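Local coordinates for protein putative esterase/lipase/thioesterase (Silicibacter sp., PDB 2PBL) that is a putative esterase, lipase or thioesterase of the alpha/beta-hydrolase fold, and probably hydrolyses ester or thioester bonds with a serine nucleophile, at residues R173-T178 against E182-D187; V107-I112 against G139-A144; E29-S34 against L85-L90; G64-V69 against E247-P252. All coordinates share one frame; numbering follows the deposited sequence.

Contact 1: residues R173-T178 against E182-D187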
loop_
_atom_site.group_PDB
_atom_site.type_symbol
_atom_site.label_atom_id
_atom_site.label_comp_id
_atom_site.label_asym_id
_atom_site.label_seq_id
_atom_site.Cartn_x
_atom_site.Cartn_y
_atom_site.Cartn_z
ATOM N N ARG A 173 16.595 6.192 -2.548
ATOM C CA ARG A 173 17.989 6.328 -3.016
ATOM C C ARG A 173 18.733 4.999 -3.184
ATOM O O ARG A 173 19.408 4.784 -4.185
ATOM C CB ARG A 173 18.790 7.197 -2.082
ATOM C CG ARG A 173 18.433 8.692 -2.053
ATOM C CD ARG A 173 19.080 9.195 -0.767
ATOM N NE ARG A 173 18.875 10.596 -0.486
ATOM C CZ ARG A 173 18.124 11.109 0.497
ATOM N NH1 ARG A 173 18.064 12.430 0.605
ATOM N NH2 ARG A 173 17.447 10.354 1.375
ATOM N N PRO A 174 18.600 4.084 -2.223
ATOM C CA PRO A 174 19.339 2.825 -2.418
ATOM C C PRO A 174 18.862 2.001 -3.605
ATOM O O PRO A 174 19.590 1.125 -4.057
ATOM C CB PRO A 174 19.092 2.064 -1.101
ATOM C CG PRO A 174 18.542 3.057 -0.162
ATOM C CD PRO A 174 17.845 4.079 -0.962
ATOM N N LEU A 175 17.652 2.270 -4.129
ATOM C CA LEU A 175 17.177 1.550 -5.299
ATOM C C LEU A 175 17.932 1.902 -6.568
ATOM O O LEU A 175 17.847 1.157 -7.544
ATOM C CB LEU A 175 15.683 1.746 -5.533
ATOM C CG LEU A 175 14.794 1.363 -4.372
ATOM C CD1 LEU A 175 13.371 1.619 -4.779
ATOM C CD2 LEU A 175 15.009 -0.113 -4.007
ATOM N N LEU A 176 18.668 3.022 -6.541
ATOM C CA LEU A 176 19.520 3.450 -7.653
ATOM C C LEU A 176 20.666 2.462 -7.814
ATOM O O LEU A 176 21.270 2.359 -8.872
ATOM C CB LEU A 176 20.078 4.851 -7.400
ATOM C CG LEU A 176 19.051 5.964 -7.123
ATOM C CD1 LEU A 176 19.762 7.296 -7.051
ATOM C CD2 LEU A 176 17.921 6.007 -8.131
ATOM N N ARG A 177 20.923 1.711 -6.754
ATOM C CA ARG A 177 21.926 0.668 -6.760
ATOM C C ARG A 177 21.318 -0.731 -6.913
ATOM O O ARG A 177 21.896 -1.706 -6.466
ATOM C CB ARG A 177 22.792 0.821 -5.512
ATOM C CG ARG A 177 23.422 2.192 -5.404
ATOM C CD ARG A 177 24.685 2.127 -4.585
ATOM N NE ARG A 177 24.415 1.729 -3.206
ATOM C CZ ARG A 177 25.168 0.905 -2.468
ATOM N NH1 ARG A 177 26.226 0.259 -2.962
ATOM N NH2 ARG A 177 24.798 0.651 -1.223
ATOM N N THR A 178 20.160 -0.829 -7.579
ATOM C CA THR A 178 19.524 -2.098 -7.899
ATOM C C THR A 178 19.167 -2.136 -9.402
ATOM O O THR A 178 18.885 -1.104 -10.028
ATOM C CB THR A 178 18.215 -2.355 -7.095
ATOM O OG1 THR A 178 17.151 -1.515 -7.601
ATOM C CG2 THR A 178 18.428 -2.151 -5.578
ATOM N N GLU A 182 16.589 -0.010 -13.791
ATOM C CA GLU A 182 16.540 -0.058 -15.225
ATOM C C GLU A 182 15.095 0.201 -15.626
ATOM O O GLU A 182 14.832 0.682 -16.736
ATOM C CB GLU A 182 17.021 -1.420 -15.724
ATOM C CG GLU A 182 18.528 -1.685 -15.450
ATOM C CD GLU A 182 18.950 -3.192 -15.573
ATOM O OE1 GLU A 182 18.071 -4.084 -15.752
ATOM O OE2 GLU A 182 20.171 -3.484 -15.446
ATOM N N LYS A 183 14.161 -0.146 -14.739
ATOM C CA LYS A 183 12.741 0.127 -14.960
ATOM C C LYS A 183 12.278 1.458 -14.346
ATOM O O LYS A 183 11.492 2.178 -14.958
ATOM C CB LYS A 183 11.877 -1.018 -14.448
ATOM C CG LYS A 183 12.216 -2.301 -15.134
ATOM C CD LYS A 183 11.299 -3.414 -14.752
ATOM C CE LYS A 183 11.665 -4.679 -15.519
ATOM N NZ LYS A 183 10.780 -5.786 -15.100
ATOM N N PHE A 184 12.758 1.807 -13.162
ATOM C CA PHE A 184 12.314 3.067 -12.526
ATOM C C PHE A 184 12.873 4.281 -13.258
ATOM O O PHE A 184 12.196 5.308 -13.412
ATOM C CB PHE A 184 12.731 3.128 -11.063
ATOM C CG PHE A 184 12.377 1.900 -10.272
ATOM C CD1 PHE A 184 11.169 1.265 -10.451
ATOM C CD2 PHE A 184 13.234 1.448 -9.288
ATOM C CE1 PHE A 184 10.848 0.167 -9.700
ATOM C CE2 PHE A 184 12.938 0.350 -8.533
ATOM C CZ PHE A 184 11.745 -0.303 -8.750
ATOM N N LYS A 185 14.115 4.154 -13.696
ATOM C CA LYS A 185 14.852 5.185 -14.431
ATOM C C LYS A 185 14.973 6.486 -13.668
ATOM O O LYS A 185 14.792 7.573 -14.238
ATOM C CB LYS A 185 14.252 5.404 -15.836
ATOM C CG LYS A 185 14.249 4.136 -16.720
ATOM C CD LYS A 185 13.496 4.350 -18.027
ATOM C CE LYS A 185 13.172 3.011 -18.739
ATOM N NZ LYS A 185 14.394 2.298 -19.262
HETATM N N MSE A 186 15.266 6.375 -12.375
HETATM C CA MSE A 186 15.426 7.525 -11.499
HETATM C C MSE A 186 16.869 7.950 -11.369
HETATM O O MSE A 186 17.774 7.103 -11.409
HETATM C CB MSE A 186 14.953 7.194 -10.104
HETATM C CG MSE A 186 13.464 6.971 -10.005
HETATM SE SE MSE A 186 12.999 6.717 -8.111
HETATM C CE MSE A 186 13.796 4.923 -7.703
ATOM N N ASP A 187 17.079 9.262 -11.250
ATOM C CA ASP A 187 18.372 9.818 -10.861
ATOM C C ASP A 187 18.261 10.175 -9.390
ATOM O O ASP A 187 17.181 10.045 -8.804
ATOM C CB ASP A 187 18.836 11.025 -11.723
ATOM C CG ASP A 187 17.913 12.231 -11.671
ATOM O OD1 ASP A 187 17.174 12.468 -10.688
ATOM O OD2 ASP A 187 17.969 13.007 -12.641
#
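Leu176 turns its CG anti to the carbonyl carbon (chi1 -56°), and its nearly extended chi2 (-174°) spreads the two methyls against the backbone and CB of Met186 and the carbonyl of Asp187. The setting is the excursion between strands 160-166 and 206-212 of the alpha/beta-hydrolase fold, where many members of the family insert their cap; here a helix-like turn packs against Phe184 of the short helix 181-184 and the residues that follow it. The Leu176 and Met186 side chains meet at about a right angle, with Leu176 CD2 3.8 Å from Met186 CB. The same CD2 lies 3.5 Å from Met186 O, a carbonyl that is hydrogen-bonded by Asn181, while CD1 is 4.0 Å from Asp187 C. Cutting Leu176 back to an alanine is likely to leave a gap beside Met186 CB and uncover the backbone at Asp187. Leu175 supplies a second, looser layer: its CD1 lies 4.0 Å from Phe184 CE2, approaching the ring obliquely, and its CB is 4.3 Å from CE of Met186, a selenomethionine whose chain bends at chi3. Trp74 meets the Phe184 ring edge-to-face. No hydrogen bond joins the two segments, but the turn 175-178 has its own. Leu175 O accepts both Thr178 N and Thr178 OG1, the hydroxyl oxygen standing 2.8 Å away and tilted 17° from the carbonyl plane.

Contact 2: residues V107-I112 against G139-A144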
loop_
_atom_site.group_PDB
_atom_site.type_symbol
_atom_site.label_atom_id
_atom_site.label_comp_id
_atom_site.label_asym_id
_atom_site.label_seq_id
_atom_site.Cartn_x
_atom_site.Cartn_y
_atom_site.Cartn_z
ATOM N N VAL A 107 5.408 3.840 -16.890
ATOM C CA VAL A 107 5.341 5.097 -16.164
ATOM C C VAL A 107 6.501 5.215 -15.166
ATOM O O VAL A 107 7.294 4.267 -14.980
ATOM C CB VAL A 107 3.969 5.256 -15.437
ATOM C CG1 VAL A 107 2.860 5.216 -16.453
ATOM C CG2 VAL A 107 3.755 4.205 -14.347
ATOM N N ARG A 108 6.627 6.384 -14.554
ATOM C CA ARG A 108 7.626 6.582 -13.543
ATOM C C ARG A 108 6.895 6.468 -12.207
ATOM O O ARG A 108 5.660 6.595 -12.133
ATOM C CB ARG A 108 8.274 7.946 -13.645
ATOM C CG ARG A 108 9.099 8.185 -14.907
ATOM C CD ARG A 108 9.611 9.624 -14.951
ATOM N NE ARG A 108 10.494 9.884 -13.818
ATOM C CZ ARG A 108 11.779 9.563 -13.788
ATOM N NH1 ARG A 108 12.368 8.983 -14.843
ATOM N NH2 ARG A 108 12.472 9.820 -12.690
ATOM N N ILE A 109 7.672 6.206 -11.164
ATOM C CA ILE A 109 7.127 6.123 -9.815
ATOM C C ILE A 109 6.374 7.411 -9.455
ATOM O O ILE A 109 5.305 7.368 -8.827
ATOM C CB ILE A 109 8.234 5.828 -8.781
ATOM C CG1 ILE A 109 8.730 4.386 -8.936
ATOM C CG2 ILE A 109 7.733 6.097 -7.347
ATOM C CD1 ILE A 109 9.950 4.087 -8.096
ATOM N N SER A 110 6.939 8.555 -9.809
ATOM C CA SER A 110 6.233 9.832 -9.526
ATOM C C SER A 110 4.850 9.916 -10.167
ATOM O O SER A 110 3.937 10.561 -9.635
ATOM C CB SER A 110 7.078 11.040 -9.925
ATOM O OG SER A 110 7.266 11.088 -11.332
ATOM N N GLU A 111 4.705 9.319 -11.342
ATOM C CA GLU A 111 3.396 9.246 -12.005
ATOM C C GLU A 111 2.480 8.281 -11.270
ATOM O O GLU A 111 1.271 8.460 -11.214
ATOM C CB GLU A 111 3.526 8.762 -13.449
ATOM C CG GLU A 111 4.372 9.630 -14.321
ATOM C CD GLU A 111 4.433 9.093 -15.724
ATOM O OE1 GLU A 111 3.447 9.290 -16.498
ATOM O OE2 GLU A 111 5.468 8.477 -16.028
ATOM N N ILE A 112 3.053 7.203 -10.739
ATOM C CA ILE A 112 2.253 6.270 -9.964
ATOM C C ILE A 112 1.673 6.939 -8.711
ATOM O O ILE A 112 0.506 6.756 -8.324
ATOM C CB ILE A 112 3.061 4.993 -9.555
ATOM C CG1 ILE A 112 3.571 4.251 -10.809
ATOM C CG2 ILE A 112 2.125 4.047 -8.753
ATOM C CD1 ILE A 112 4.425 3.045 -10.524
ATOM N N GLY A 139 3.452 -0.199 -2.189
ATOM C CA GLY A 139 2.153 0.362 -1.749
ATOM C C GLY A 139 2.265 1.106 -0.457
ATOM O O GLY A 139 1.487 2.037 -0.179
ATOM N N GLY A 140 3.226 0.702 0.370
ATOM C CA GLY A 140 3.469 1.362 1.651
ATOM C C GLY A 140 4.082 2.706 1.306
ATOM O O GLY A 140 3.784 3.722 1.944
ATOM N N HIS A 141 4.963 2.700 0.316
ATOM C CA HIS A 141 5.523 3.940 -0.200
ATOM C C HIS A 141 4.408 4.854 -0.695
ATOM O O HIS A 141 4.316 6.050 -0.326
ATOM C CB HIS A 141 6.497 3.644 -1.322
ATOM C CG HIS A 141 6.775 4.834 -2.183
ATOM N ND1 HIS A 141 5.993 5.137 -3.268
ATOM C CD2 HIS A 141 7.708 5.809 -2.088
ATOM C CE1 HIS A 141 6.418 6.271 -3.797
ATOM N NE2 HIS A 141 7.470 6.695 -3.110
ATOM N N LEU A 142 3.515 4.298 -1.480
ATOM C CA LEU A 142 2.459 5.107 -2.096
ATOM C C LEU A 142 1.463 5.688 -1.070
ATOM O O LEU A 142 1.027 6.838 -1.175
ATOM C CB LEU A 142 1.746 4.270 -3.146
ATOM C CG LEU A 142 2.585 3.873 -4.379
ATOM C CD1 LEU A 142 1.927 2.719 -5.139
ATOM C CD2 LEU A 142 2.840 5.145 -5.273
ATOM N N VAL A 143 1.108 4.920 -0.040
ATOM C CA VAL A 143 0.208 5.495 0.966
ATOM C C VAL A 143 0.917 6.569 1.798
ATOM O O VAL A 143 0.291 7.537 2.179
ATOM C CB VAL A 143 -0.550 4.461 1.854
ATOM C CG1 VAL A 143 -1.537 3.653 1.015
ATOM C CG2 VAL A 143 0.396 3.586 2.672
ATOM N N ALA A 144 2.231 6.438 2.019
ATOM C CA ALA A 144 3.000 7.451 2.731
ATOM C C ALA A 144 3.019 8.816 1.970
ATOM O O ALA A 144 2.832 9.856 2.572
ATOM C CB ALA A 144 4.380 6.970 2.969
#
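Ile112 and Leu142 make the apolar part of this buried contact. Ile112 CG2 faces the fork of the leucine, 3.7 Å from Leu142 CD2 and 3.9 Å from Leu142 CD1. Leu142 CD2 also approaches the backbone, lying 4.0 Å from Ile112 C. With its CG1 anti to the carbonyl carbon (chi1 -60°), Ile112 leaves CG2 as the branch turned to the leucine. Beyond this pair Leu142 also packs on Val69 of the central sheet and on Ile116.

The methyl-to-ring part is a single approach, Ile109 CG2 to His141 CE1 at 3.8 Å, with the methyl standing obliquely to the imidazole. The ring has further neighbours: Trp74 meets it edge-to-face, and His141 NE2 hydrogen-bonds to Glu194 O, so this buried nitrogen is satisfied and the rotation of the ring is restrained.

Both helices belong to the core of the alpha/beta-hydrolase fold. Helix 109-126 connects strands 94-99 and 131-136, whereas helix 138-145 begins within the GxSxG sequence that probably forms the nucleophile elbow, Gly139 being its last glycine.

No hydrogen bond crosses between the segments. At the N-cap, Arg108 N donates to OE2 of Glu111, the third helical residue, over 2.8 Å with an N-H...O angle of 150°. The nitrogen meets this oxygen 39° out of the carboxylate plane. The regular helical bonding begins at Ile112 N, 3.0 Å from Arg108 O.

Contact 3: residues E29-S34 against L85-L90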
loop_
_atom_site.group_PDB
_atom_site.type_symbol
_atom_site.label_atom_id
_atom_site.label_comp_id
_atom_site.label_asym_id
_atom_site.label_seq_id
_atom_site.Cartn_x
_atom_site.Cartn_y
_atom_site.Cartn_z
ATOM N N GLU A 29 -10.040 -14.002 -5.844
ATOM C CA GLU A 29 -11.161 -14.366 -6.724
ATOM C C GLU A 29 -12.325 -14.950 -5.924
ATOM O O GLU A 29 -13.469 -14.520 -6.093
ATOM C CB GLU A 29 -10.693 -15.349 -7.803
ATOM C CG GLU A 29 -11.715 -15.621 -8.913
ATOM C CD GLU A 29 -11.098 -16.491 -10.036
ATOM O OE1 GLU A 29 -10.808 -17.697 -9.789
ATOM O OE2 GLU A 29 -10.899 -15.957 -11.154
ATOM N N ASP A 30 -12.041 -15.916 -5.051
ATOM C CA ASP A 30 -13.089 -16.521 -4.210
ATOM C C ASP A 30 -13.828 -15.470 -3.354
ATOM O O ASP A 30 -15.052 -15.514 -3.207
ATOM C CB ASP A 30 -12.515 -17.556 -3.239
ATOM C CG ASP A 30 -12.028 -18.832 -3.927
ATOM O OD1 ASP A 30 -12.117 -18.927 -5.178
ATOM O OD2 ASP A 30 -11.551 -19.743 -3.201
ATOM N N PHE A 31 -13.058 -14.549 -2.772
ATOM C CA PHE A 31 -13.629 -13.474 -1.977
ATOM C C PHE A 31 -14.545 -12.610 -2.838
ATOM O O PHE A 31 -15.624 -12.285 -2.418
ATOM C CB PHE A 31 -12.532 -12.610 -1.325
ATOM C CG PHE A 31 -13.049 -11.294 -0.770
ATOM C CD1 PHE A 31 -13.619 -11.230 0.492
ATOM C CD2 PHE A 31 -13.008 -10.135 -1.552
ATOM C CE1 PHE A 31 -14.126 -10.030 0.980
ATOM C CE2 PHE A 31 -13.484 -8.938 -1.075
ATOM C CZ PHE A 31 -14.042 -8.879 0.194
ATOM N N ARG A 32 -14.106 -12.205 -4.020
ATOM C CA ARG A 32 -14.946 -11.338 -4.838
ATOM C C ARG A 32 -16.264 -12.027 -5.136
ATOM O O ARG A 32 -17.329 -11.444 -4.979
ATOM C CB ARG A 32 -14.261 -10.954 -6.151
ATOM C CG ARG A 32 -13.123 -9.955 -6.003
ATOM C CD ARG A 32 -12.593 -9.462 -7.327
ATOM N NE ARG A 32 -11.972 -10.522 -8.125
ATOM C CZ ARG A 32 -10.704 -10.922 -8.030
ATOM N NH1 ARG A 32 -9.870 -10.413 -7.147
ATOM N NH2 ARG A 32 -10.271 -11.865 -8.842
ATOM N N ASN A 33 -16.169 -13.279 -5.563
ATOM C CA ASN A 33 -17.341 -14.072 -5.881
ATOM C C ASN A 33 -18.277 -14.209 -4.703
ATOM O O ASN A 33 -19.485 -14.200 -4.891
ATOM C CB ASN A 33 -16.942 -15.450 -6.393
ATOM C CG ASN A 33 -16.288 -15.398 -7.747
ATOM O OD1 ASN A 33 -16.456 -14.438 -8.512
ATOM N ND2 ASN A 33 -15.528 -16.438 -8.061
ATOM N N SER A 34 -17.731 -14.286 -3.495
ATOM C CA SER A 34 -18.538 -14.411 -2.274
ATOM C C SER A 34 -19.346 -13.178 -1.921
ATOM O O SER A 34 -20.401 -13.254 -1.273
ATOM C CB SER A 34 -17.621 -14.714 -1.084
ATOM O OG SER A 34 -16.756 -13.614 -0.793
ATOM N N LEU A 85 -8.006 -9.520 1.316
ATOM C CA LEU A 85 -7.462 -8.769 2.441
ATOM C C LEU A 85 -8.455 -7.693 2.967
ATOM O O LEU A 85 -8.199 -7.025 3.973
ATOM C CB LEU A 85 -6.122 -8.175 2.066
ATOM C CG LEU A 85 -5.028 -9.174 1.613
ATOM C CD1 LEU A 85 -3.756 -8.455 1.217
ATOM C CD2 LEU A 85 -4.713 -10.245 2.698
ATOM N N ALA A 86 -9.585 -7.536 2.290
ATOM C CA ALA A 86 -10.628 -6.588 2.718
ATOM C C ALA A 86 -11.472 -7.104 3.881
ATOM O O ALA A 86 -12.145 -6.317 4.572
ATOM C CB ALA A 86 -11.542 -6.264 1.523
ATOM N N VAL A 87 -11.387 -8.404 4.155
ATOM C CA VAL A 87 -12.290 -9.015 5.157
ATOM C C VAL A 87 -12.286 -8.379 6.567
ATOM O O VAL A 87 -13.333 -8.046 7.105
ATOM C CB VAL A 87 -12.041 -10.577 5.208
ATOM C CG1 VAL A 87 -12.708 -11.206 6.412
ATOM C CG2 VAL A 87 -12.543 -11.195 3.907
ATOM N N GLY A 88 -11.130 -8.186 7.169
ATOM C CA GLY A 88 -11.087 -7.691 8.530
ATOM C C GLY A 88 -11.730 -6.315 8.701
ATOM O O GLY A 88 -12.555 -6.113 9.601
ATOM N N ALA A 89 -11.387 -5.380 7.812
ATOM C CA ALA A 89 -11.974 -4.029 7.881
ATOM C C ALA A 89 -13.445 -4.045 7.523
ATOM O O ALA A 89 -14.209 -3.322 8.125
ATOM C CB ALA A 89 -11.219 -3.073 6.956
ATOM N N LEU A 90 -13.821 -4.829 6.512
ATOM C CA LEU A 90 -15.231 -4.971 6.138
ATOM C C LEU A 90 -16.059 -5.408 7.334
ATOM O O LEU A 90 -17.117 -4.876 7.558
ATOM C CB LEU A 90 -15.417 -5.979 5.010
ATOM C CG LEU A 90 -15.187 -5.547 3.568
ATOM C CD1 LEU A 90 -15.275 -6.761 2.653
ATOM C CD2 LEU A 90 -16.186 -4.502 3.152
#
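Phe31 carries its whole side of the contact with Ala86, Val87 and Leu90, meeting all three through CD1, CE1 and CZ of its ring. The tightest part is at the far end of the ring. Leu90 CD1 comes to the edge, in the ring plane, 3.5 Å from Phe31 CZ and 3.8 Å from Phe31 CE1. Val87 CG2 approaches obliquely and lies 3.5 Å from Phe31 CE1, its side chain and the phenylalanine sliding past each other in opposite directions. Ala86 CB stands a little further back, 3.9 Å from Phe31 CZ. CG of Phe31 lies anti to its own nitrogen (chi1 166°), which carries the ring from helix 20-35 toward the other segment, and Phe56 of strand 52-56 adds an edge-to-face partner.

The contact thus joins an N-terminal helix to the short helix between strands 64-69 and 94-99, which belongs to the alpha/beta-hydrolase core; Ala86 packs onward against Val96 of the sheet. Replacing Phe31 by alanine would probably open a gap between the segments and leave Val87 CG2 without the ring it packs on, with Leu90 CD1 losing its edge contact.

The rest of segment 29-34 turns away from 85-90. Glu29, Asp30, Asn33 and Ser34 are exposed and make no contact with it. Val87 itself is only partly buried, lying at the margin of the packed patch. Arg32 also turns aside: its NH1 hydrogen-bonds to Ser80 O and Ser83 OG, and Glu29 CA stands 3.4 Å above one face of its guanidinium, offset toward the rim.

Contact 4: residues G64-V69 against E247-P252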
loop_
_atom_site.group_PDB
_atom_site.type_symbol
_atom_site.label_atom_id
_atom_site.label_comp_id
_atom_site.label_asym_id
_atom_site.label_seq_id
_atom_site.Cartn_x
_atom_site.Cartn_y
_atom_site.Cartn_z
ATOM N N GLY A 64 -16.690 4.357 7.325
ATOM C CA GLY A 64 -15.614 5.078 6.721
ATOM C C GLY A 64 -15.012 4.281 5.590
ATOM O O GLY A 64 -15.486 3.173 5.249
ATOM N N LEU A 65 -13.920 4.833 5.061
ATOM C CA LEU A 65 -13.217 4.269 3.923
ATOM C C LEU A 65 -11.801 3.855 4.218
ATOM O O LEU A 65 -11.012 4.634 4.763
ATOM C CB LEU A 65 -13.141 5.310 2.799
ATOM C CG LEU A 65 -12.246 4.988 1.614
ATOM C CD1 LEU A 65 -12.799 3.777 0.828
ATOM C CD2 LEU A 65 -12.108 6.169 0.695
ATOM N N PHE A 66 -11.465 2.633 3.816
ATOM C CA PHE A 66 -10.117 2.104 3.977
ATOM C C PHE A 66 -9.566 1.830 2.590
ATOM O O PHE A 66 -10.166 1.056 1.852
ATOM C CB PHE A 66 -10.136 0.834 4.856
ATOM C CG PHE A 66 -8.909 -0.068 4.735
ATOM C CD1 PHE A 66 -7.637 0.417 4.635
ATOM C CD2 PHE A 66 -9.059 -1.436 4.842
ATOM C CE1 PHE A 66 -6.563 -0.441 4.622
ATOM C CE2 PHE A 66 -8.000 -2.292 4.798
ATOM C CZ PHE A 66 -6.750 -1.795 4.702
ATOM N N VAL A 67 -8.447 2.471 2.238
ATOM C CA VAL A 67 -7.809 2.203 0.937
ATOM C C VAL A 67 -6.583 1.353 1.152
ATOM O O VAL A 67 -5.678 1.732 1.911
ATOM C CB VAL A 67 -7.397 3.439 0.185
ATOM C CG1 VAL A 67 -6.797 3.088 -1.213
ATOM C CG2 VAL A 67 -8.582 4.406 0.047
ATOM N N PHE A 68 -6.500 0.233 0.434
ATOM C CA PHE A 68 -5.309 -0.589 0.489
ATOM C C PHE A 68 -4.554 -0.526 -0.845
ATOM O O PHE A 68 -5.137 -0.760 -1.892
ATOM C CB PHE A 68 -5.623 -2.012 0.883
ATOM C CG PHE A 68 -4.442 -2.916 0.781
ATOM C CD1 PHE A 68 -3.497 -2.981 1.804
ATOM C CD2 PHE A 68 -4.245 -3.686 -0.370
ATOM C CE1 PHE A 68 -2.388 -3.833 1.679
ATOM C CE2 PHE A 68 -3.180 -4.501 -0.522
ATOM C CZ PHE A 68 -2.238 -4.612 0.524
ATOM N N VAL A 69 -3.262 -0.185 -0.784
ATOM C CA VAL A 69 -2.458 -0.099 -1.995
ATOM C C VAL A 69 -1.428 -1.221 -1.986
ATOM O O VAL A 69 -0.572 -1.300 -1.114
ATOM C CB VAL A 69 -1.771 1.268 -2.156
ATOM C CG1 VAL A 69 -1.069 1.337 -3.499
ATOM C CG2 VAL A 69 -2.792 2.426 -2.016
ATOM N N GLU A 247 -1.034 -10.863 5.809
ATOM C CA GLU A 247 -2.098 -11.863 6.045
ATOM C C GLU A 247 -3.114 -11.498 7.086
ATOM O O GLU A 247 -4.295 -11.719 6.838
ATOM C CB GLU A 247 -1.541 -13.269 6.288
ATOM C CG GLU A 247 -0.979 -13.829 5.020
ATOM C CD GLU A 247 -0.396 -15.262 5.104
ATOM O OE1 GLU A 247 -0.266 -15.846 6.237
ATOM O OE2 GLU A 247 -0.063 -15.768 4.004
ATOM N N PRO A 248 -2.688 -10.910 8.222
ATOM C CA PRO A 248 -3.669 -10.495 9.251
ATOM C C PRO A 248 -4.767 -9.518 8.820
ATOM O O PRO A 248 -5.759 -9.340 9.559
ATOM C CB PRO A 248 -2.792 -9.858 10.336
ATOM C CG PRO A 248 -1.459 -10.565 10.152
ATOM C CD PRO A 248 -1.306 -10.672 8.685
ATOM N N LEU A 249 -4.618 -8.891 7.648
ATOM C CA LEU A 249 -5.684 -8.032 7.130
ATOM C C LEU A 249 -6.998 -8.793 6.928
ATOM O O LEU A 249 -8.089 -8.204 6.969
ATOM C CB LEU A 249 -5.277 -7.374 5.818
ATOM C CG LEU A 249 -4.221 -6.262 5.842
ATOM C CD1 LEU A 249 -3.850 -5.824 4.436
ATOM C CD2 LEU A 249 -4.654 -5.031 6.628
ATOM N N ALA A 250 -6.888 -10.099 6.672
ATOM C CA ALA A 250 -8.041 -10.973 6.470
ATOM C C ALA A 250 -8.781 -11.322 7.795
ATOM O O ALA A 250 -9.888 -11.868 7.778
ATOM C CB ALA A 250 -7.575 -12.276 5.750
ATOM N N ASP A 251 -8.168 -11.004 8.930
ATOM C CA ASP A 251 -8.707 -11.374 10.238
ATOM C C ASP A 251 -9.311 -10.181 10.946
ATOM O O ASP A 251 -8.571 -9.278 11.328
ATOM C CB ASP A 251 -7.561 -11.928 11.076
ATOM C CG ASP A 251 -8.005 -12.443 12.453
ATOM O OD1 ASP A 251 -9.167 -12.222 12.893
ATOM O OD2 ASP A 251 -7.144 -13.058 13.117
ATOM N N PRO A 252 -10.644 -10.170 11.120
ATOM C CA PRO A 252 -11.319 -9.112 11.881
ATOM C C PRO A 252 -10.700 -8.716 13.203
ATOM O O PRO A 252 -10.750 -7.538 13.551
ATOM C CB PRO A 252 -12.688 -9.730 12.152
ATOM C CG PRO A 252 -12.963 -10.513 10.950
ATOM C CD PRO A 252 -11.631 -11.121 10.559
#
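Phe68 and Leu249 are the nearest residues by backbone, yet their CA atoms are 10.0 Å apart, a spacing at which the extended strand 64-69 and the 3-10 turn 247-250 can meet through side chains alone. One leucine bridges the separation to two phenylalanines. Leu249 CD1 lies 3.7 Å from Phe68 CE1 and 3.9 Å from Phe68 CD1, the side chains crossing at a slant, with the methyl meeting the ring obliquely. The other branch is more distant, Leu249 CD2 standing 4.3 Å from Phe66 CZ. Phe68 holds CG anti to its nitrogen (chi1 173°), which projects the ring from the strand toward the turn. Leu256 and Ile260 of helix 255-261 also touch Leu249, as does Leu85, so its buried side chain has further apolar neighbours. Strand 64-69 lies inside the parallel part of the alpha/beta-hydrolase sheet, between strands 94-99 and 131-136, and the contact attaches to it the loop that precedes the C-terminal helix. Phe68 also packs on His136 and touches residues of the probable nucleophile elbow. The turn is closed internally by Ala250 N donating to Glu247 O at 3.1 Å. Since no hydrogen bond or charge pair crosses between the segments, the attachment rests on dispersion and on burial of apolar surface, which implies that its fit depends on side-chain shape and not on directional bonding.

In the fold
Contacts 1 and 3 are the farthest apart, their centres about 35 Å from each other, on opposite sides of the chain's centre. Contacts 1 and 2 adjoin, their centres about 14 Å apart, with Arg108 NH1 2.9 Å from Lys185 O in a probable hydrogen bond. Contact 2 reaches contact 4 through Val69, whose CG2 lies 3.5 Å from Val143 CG1, joining the elbow helix to the strand. Contacts 3 and 4 have centres about 10 Å apart and probably share a hydrogen bond, Gly88 N to Leu249 O at 3.0 Å. The likely catalytic triad is Ser137, Glu215 and His242; contact 2 contains Gly139 of its probable elbow, and Phe68 of contact 4 touches that elbow.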